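Local coordinates for protein GDSL-like Lipase (Parabacteroides distasonis, PDB 3P94) that probably acts as a serine esterase of the SGNH-hydrolase (GDSL lipase) clan, perhaps cleaving lysophospholipids such as lysophosphatidylcholine, at residues A15-V19 against F49-G53; P75-L81 against I115-S121. All blocks are in the same frame, centred on the assembly; numbering follows the deposited sequence.

Overall arrangement
Both contacts reach the same five-stranded parallel sheet of a flavodoxin-like SGNH-hydrolase fold, but at different places across it. Contact 2 lies in the core, where strands 75-81 and 116-120 run side by side, joined by main-chain hydrogen bonds and by mostly apolar side chains. Contact 1 is a surface contact: the edge strand 49-53 meets the turn at the end of helix 13-16 without main-chain hydrogen bonds between the segments, chiefly through an arginine and an asparagine. Strand 23-29 separates the two sites in the sheet, pairing with 49-53 and with 75-81. Their centres are about 15 Å apart and their nearest atoms about 7 Å, so they do not touch.

Contact 1: A15-V19 against F49-G53; sequences ANKTV and FVDRG
At this edge of the parallel sheet, strand 49-53 meets the end of a short N-terminal helix chiefly through side chains. Residues 15-16 belong to that weakly bonded helix, and the chain folds into a type I beta turn from Asn16 to Val19, whose own bond, Val19 N to Asn16 O, is weak at 3.4 Å. The CA atoms of Val19 and Val50 come closest, at 8.1 Å. Residues 49-51 are extended, and Arg52 departs from this (psi 34°). Phe49 is out of reach of the turn; its ring meets Phe27 and helix 185-202. Val50 (chi1 t) points at the turn, its CG2 4.2 Å from CG1 of Val19 (chi1 t). Asp51 is also out of reach; its OD1 accepts Gly53 N at 3.2 Å, forming an Asx turn. Arg52 (m, m, t, chi4 -95°) makes the principal link. Its NE and NH2 both donate to OD1 of Asn16 (chi1 m) at 2.8 Å, a bifurcated acceptor at the guanidinium edge, near its plane, while its NH1 bonds to Asp51 O at 2.8 Å. NH2 also packs 3.3 Å from Val19 CG2 and 3.8 Å from Ala15 CB. Asn16 ND2 binds Asp69 of helix 59-71, which also touches Arg52. Arginine suits this place: its long chain spans the gap and, within the two segments, its N-H groups go to neutral oxygens, a carboxamide and a carbonyl, with Asp69 close by.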
loop_
_atom_site.group_PDB
_atom_site.type_symbol
_atom_site.label_atom_id
_atom_site.label_comp_id
_atom_site.label_asym_id
_atom_site.label_seq_id
_atom_site.Cartn_x
_atom_site.Cartn_y
_atom_site.Cartn_z
ATOM N N ALA A 15 18.721 1.969 5.894
ATOM C CA ALA A 15 18.441 2.527 4.571
ATOM C C ALA A 15 17.999 3.997 4.652
ATOM O O ALA A 15 18.409 4.795 3.812
ATOM C CB ALA A 15 17.379 1.707 3.880
ATOM N N ASN A 16 17.197 4.358 5.676
ATOM C CA ASN A 16 16.698 5.722 5.903
ATOM C C ASN A 16 17.828 6.743 6.107
ATOM O O ASN A 16 17.673 7.901 5.719
ATOM C CB ASN A 16 15.763 5.749 7.107
ATOM C CG ASN A 16 14.418 5.093 6.859
ATOM O OD1 ASN A 16 13.970 4.908 5.724
ATOM N ND2 ASN A 16 13.738 4.713 7.918
ATOM N N LYS A 17 18.963 6.306 6.674
ATOM C CA LYS A 17 20.133 7.155 6.974
ATOM C C LYS A 17 20.858 7.679 5.714
ATOM O O LYS A 17 21.618 8.641 5.826
ATOM C CB LYS A 17 21.133 6.407 7.866
ATOM C CG LYS A 17 20.545 5.920 9.198
ATOM C CD LYS A 17 21.639 5.761 10.242
ATOM C CE LYS A 17 21.577 4.494 11.037
ATOM N NZ LYS A 17 22.941 3.977 11.275
ATOM N N THR A 18 20.625 7.085 4.532
ATOM C CA THR A 18 21.288 7.540 3.304
ATOM C C THR A 18 20.291 8.076 2.266
ATOM O O THR A 18 20.703 8.477 1.169
ATOM C CB THR A 18 22.205 6.459 2.722
ATOM O OG1 THR A 18 21.475 5.244 2.542
ATOM C CG2 THR A 18 23.451 6.235 3.581
ATOM N N VAL A 19 18.995 8.144 2.626
ATOM C CA VAL A 19 17.966 8.740 1.784
ATOM C C VAL A 19 18.174 10.263 1.826
ATOM O O VAL A 19 18.368 10.814 2.915
ATOM C CB VAL A 19 16.533 8.328 2.246
ATOM C CG1 VAL A 19 15.459 9.201 1.596
ATOM C CG2 VAL A 19 16.268 6.854 1.955
ATOM N N PHE A 49 11.756 7.288 -6.475
ATOM C CA PHE A 49 10.771 6.874 -5.477
ATOM C C PHE A 49 11.485 6.101 -4.373
ATOM O O PHE A 49 12.489 5.434 -4.643
ATOM C CB PHE A 49 9.647 6.011 -6.097
ATOM C CG PHE A 49 8.785 6.635 -7.175
ATOM C CD1 PHE A 49 8.619 8.016 -7.250
ATOM C CD2 PHE A 49 8.089 5.838 -8.078
ATOM C CE1 PHE A 49 7.800 8.587 -8.229
ATOM C CE2 PHE A 49 7.260 6.411 -9.051
ATOM C CZ PHE A 49 7.128 7.781 -9.124
ATOM N N VAL A 50 10.970 6.188 -3.143
ATOM C CA VAL A 50 11.541 5.483 -1.997
ATOM C C VAL A 50 10.618 4.304 -1.691
ATOM O O VAL A 50 9.444 4.512 -1.400
ATOM C CB VAL A 50 11.754 6.415 -0.772
ATOM C CG1 VAL A 50 12.255 5.635 0.436
ATOM C CG2 VAL A 50 12.714 7.546 -1.102
ATOM N N ASP A 51 11.144 3.078 -1.775
ATOM C CA ASP A 51 10.377 1.852 -1.540
ATOM C C ASP A 51 10.416 1.498 -0.050
ATOM O O ASP A 51 11.480 1.223 0.501
ATOM C CB ASP A 51 10.948 0.716 -2.427
ATOM C CG ASP A 51 10.472 -0.703 -2.139
ATOM O OD1 ASP A 51 9.396 -0.861 -1.485
ATOM O OD2 ASP A 51 11.149 -1.659 -2.604
ATOM N N ARG A 52 9.253 1.527 0.600
ATOM C CA ARG A 52 9.151 1.207 2.020
ATOM C C ARG A 52 8.075 0.132 2.272
ATOM O O ARG A 52 7.441 0.113 3.329
ATOM C CB ARG A 52 8.919 2.485 2.863
ATOM C CG ARG A 52 10.155 3.417 2.962
ATOM C CD ARG A 52 11.309 2.737 3.706
ATOM N NE ARG A 52 12.537 3.529 3.784
ATOM C CZ ARG A 52 13.552 3.429 2.931
ATOM N NH1 ARG A 52 13.484 2.601 1.900
ATOM N NH2 ARG A 52 14.638 4.167 3.096
ATOM N N GLY A 53 7.932 -0.796 1.321
ATOM C CA GLY A 53 7.012 -1.922 1.459
ATOM C C GLY A 53 7.604 -3.007 2.339
ATOM O O GLY A 53 8.810 -3.245 2.279
#

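Contact 2: P75-L81 against I115-S121; sequences PKAVVIL and IKVIFCS
In this flavodoxin-like fold, strands 77-81 and 116-120 run parallel in the central sheet, their segment axes approaching to 4.7 Å and crossing at -19°; helix 96-112 lies in the connection, a beta-alpha-beta crossover. Ala77 pairs with Lys116, Val78 with Val117, Val79 with Ile118 and Ile80 with Phe119. Hydrogen bonds alternate: Lys116 N to Lys76 O (3.0 Å), then, each at 2.9 Å, Val78 N to Lys116 O, Ile118 N to Val78 O, Ile80 N to Ile118 O and Cys120 N to Ile80 O. Valine and isoleucine, whose beta-branching suits extended backbone, supply most side chains. On one face, Val78 (chi1 p) sets CG1 3.9 Å from Ile115 CG2, and Ile80 (m, t) brings CD1 3.9 Å from Val117 CG1 and 4.1 Å from CE1 of Phe119, which packs on Leu103 and Ala107 of helix 96-112. On the other, small Ala77 leaves room for Ile118 (m, t), CB to CD1 4.1 Å; Val79 CG1 (chi1 t) rests 3.5 Å from Cys120 SG.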
loop_
_atom_site.group_PDB
_atom_site.type_symbol
_atom_site.label_atom_id
_atom_site.label_comp_id
_atom_site.label_asym_id
_atom_site.label_seq_id
_atom_site.Cartn_x
_atom_site.Cartn_y
_atom_site.Cartn_z
ATOM N N PRO A 75 8.859 13.484 2.533
ATOM C CA PRO A 75 8.584 13.452 1.087
ATOM C C PRO A 75 7.527 14.463 0.669
ATOM O O PRO A 75 6.788 14.960 1.505
ATOM C CB PRO A 75 8.071 12.026 0.872
ATOM C CG PRO A 75 7.358 11.712 2.139
ATOM C CD PRO A 75 8.133 12.403 3.231
ATOM N N LYS A 76 7.426 14.721 -0.639
ATOM C CA LYS A 76 6.385 15.577 -1.212
ATOM C C LYS A 76 5.050 14.841 -1.100
ATOM O O LYS A 76 4.020 15.446 -0.788
ATOM C CB LYS A 76 6.692 15.902 -2.685
ATOM C CG LYS A 76 7.902 16.807 -2.898
ATOM C CD LYS A 76 8.101 17.101 -4.376
ATOM C CE LYS A 76 9.221 18.080 -4.595
ATOM N NZ LYS A 76 9.196 18.630 -5.966
ATOM N N ALA A 77 5.085 13.514 -1.321
ATOM C CA ALA A 77 3.896 12.663 -1.258
ATOM C C ALA A 77 4.205 11.261 -0.753
ATOM O O ALA A 77 5.351 10.828 -0.774
ATOM C CB ALA A 77 3.248 12.578 -2.635
ATOM N N VAL A 78 3.167 10.559 -0.300
ATOM C CA VAL A 78 3.246 9.163 0.119
ATOM C C VAL A 78 2.154 8.398 -0.658
ATOM O O VAL A 78 1.009 8.856 -0.753
ATOM C CB VAL A 78 3.175 8.938 1.663
ATOM C CG1 VAL A 78 1.876 9.499 2.278
ATOM C CG2 VAL A 78 3.380 7.458 2.026
ATOM N N VAL A 79 2.538 7.261 -1.243
ATOM C CA VAL A 79 1.639 6.383 -1.985
ATOM C C VAL A 79 1.332 5.247 -1.034
ATOM O O VAL A 79 2.255 4.534 -0.626
ATOM C CB VAL A 79 2.256 5.927 -3.337
ATOM C CG1 VAL A 79 1.410 4.845 -4.002
ATOM C CG2 VAL A 79 2.420 7.109 -4.278
ATOM N N ILE A 80 0.052 5.118 -0.614
ATOM C CA ILE A 80 -0.308 4.079 0.344
ATOM C C ILE A 80 -1.146 2.982 -0.320
ATOM O O ILE A 80 -2.216 3.254 -0.849
ATOM C CB ILE A 80 -1.044 4.666 1.599
ATOM C CG1 ILE A 80 -0.196 5.754 2.309
ATOM C CG2 ILE A 80 -1.464 3.538 2.583
ATOM C CD1 ILE A 80 -0.976 6.638 3.339
ATOM N N LEU A 81 -0.662 1.741 -0.239
ATOM C CA LEU A 81 -1.368 0.556 -0.692
ATOM C C LEU A 81 -1.337 -0.422 0.473
ATOM O O LEU A 81 -0.310 -1.035 0.739
ATOM C CB LEU A 81 -0.781 -0.034 -1.988
ATOM C CG LEU A 81 -1.391 -1.382 -2.463
ATOM C CD1 LEU A 81 -2.888 -1.257 -2.753
ATOM C CD2 LEU A 81 -0.669 -1.876 -3.696
ATOM N N ILE A 115 2.618 16.405 3.923
ATOM C CA ILE A 115 2.859 15.352 2.933
ATOM C C ILE A 115 1.535 15.069 2.221
ATOM O O ILE A 115 0.526 14.848 2.892
ATOM C CB ILE A 115 3.463 14.072 3.595
ATOM C CG1 ILE A 115 4.786 14.383 4.339
ATOM C CG2 ILE A 115 3.673 12.968 2.568
ATOM C CD1 ILE A 115 5.186 13.374 5.456
ATOM N N LYS A 116 1.538 15.077 0.871
ATOM C CA LYS A 116 0.344 14.776 0.070
ATOM C C LYS A 116 0.081 13.269 0.098
ATOM O O LYS A 116 1.010 12.489 -0.115
ATOM C CB LYS A 116 0.508 15.261 -1.384
ATOM C CG LYS A 116 0.503 16.772 -1.531
ATOM C CD LYS A 116 0.508 17.175 -2.993
ATOM C CE LYS A 116 0.559 18.673 -3.147
ATOM N NZ LYS A 116 1.461 19.063 -4.258
ATOM N N VAL A 117 -1.164 12.857 0.366
ATOM C CA VAL A 117 -1.491 11.425 0.401
ATOM C C VAL A 117 -2.109 10.981 -0.922
ATOM O O VAL A 117 -3.110 11.543 -1.378
ATOM C CB VAL A 117 -2.412 11.038 1.584
ATOM C CG1 VAL A 117 -2.801 9.558 1.527
ATOM C CG2 VAL A 117 -1.743 11.356 2.915
ATOM N N ILE A 118 -1.541 9.912 -1.485
ATOM C CA ILE A 118 -2.057 9.248 -2.669
ATOM C C ILE A 118 -2.517 7.866 -2.202
ATOM O O ILE A 118 -1.691 7.026 -1.858
ATOM C CB ILE A 118 -1.023 9.203 -3.824
ATOM C CG1 ILE A 118 -0.725 10.631 -4.349
ATOM C CG2 ILE A 118 -1.518 8.293 -4.947
ATOM C CD1 ILE A 118 0.574 10.769 -5.146
ATOM N N PHE A 119 -3.836 7.661 -2.125
ATOM C CA PHE A 119 -4.396 6.385 -1.699
ATOM C C PHE A 119 -4.593 5.463 -2.885
ATOM O O PHE A 119 -5.062 5.905 -3.936
ATOM C CB PHE A 119 -5.744 6.587 -0.975
ATOM C CG PHE A 119 -5.653 6.782 0.520
ATOM C CD1 PHE A 119 -5.097 5.802 1.332
ATOM C CD2 PHE A 119 -6.182 7.918 1.122
ATOM C CE1 PHE A 119 -5.010 5.986 2.718
ATOM C CE2 PHE A 119 -6.106 8.093 2.511
ATOM C CZ PHE A 119 -5.519 7.127 3.297
ATOM N N CYS A 120 -4.255 4.172 -2.707
ATOM C CA CYS A 120 -4.436 3.147 -3.731
ATOM C C CYS A 120 -5.538 2.202 -3.334
ATOM O O CYS A 120 -5.604 1.776 -2.182
ATOM C CB CYS A 120 -3.142 2.375 -3.971
ATOM S SG CYS A 120 -1.751 3.401 -4.502
ATOM N N SER A 121 -6.340 1.789 -4.324
ATOM C CA SER A 121 -7.360 0.764 -4.150
ATOM C C SER A 121 -6.677 -0.518 -3.752
ATOM O O SER A 121 -5.670 -0.874 -4.373
ATOM C CB SER A 121 -8.090 0.535 -5.472
ATOM O OG SER A 121 -7.209 -0.039 -6.426
#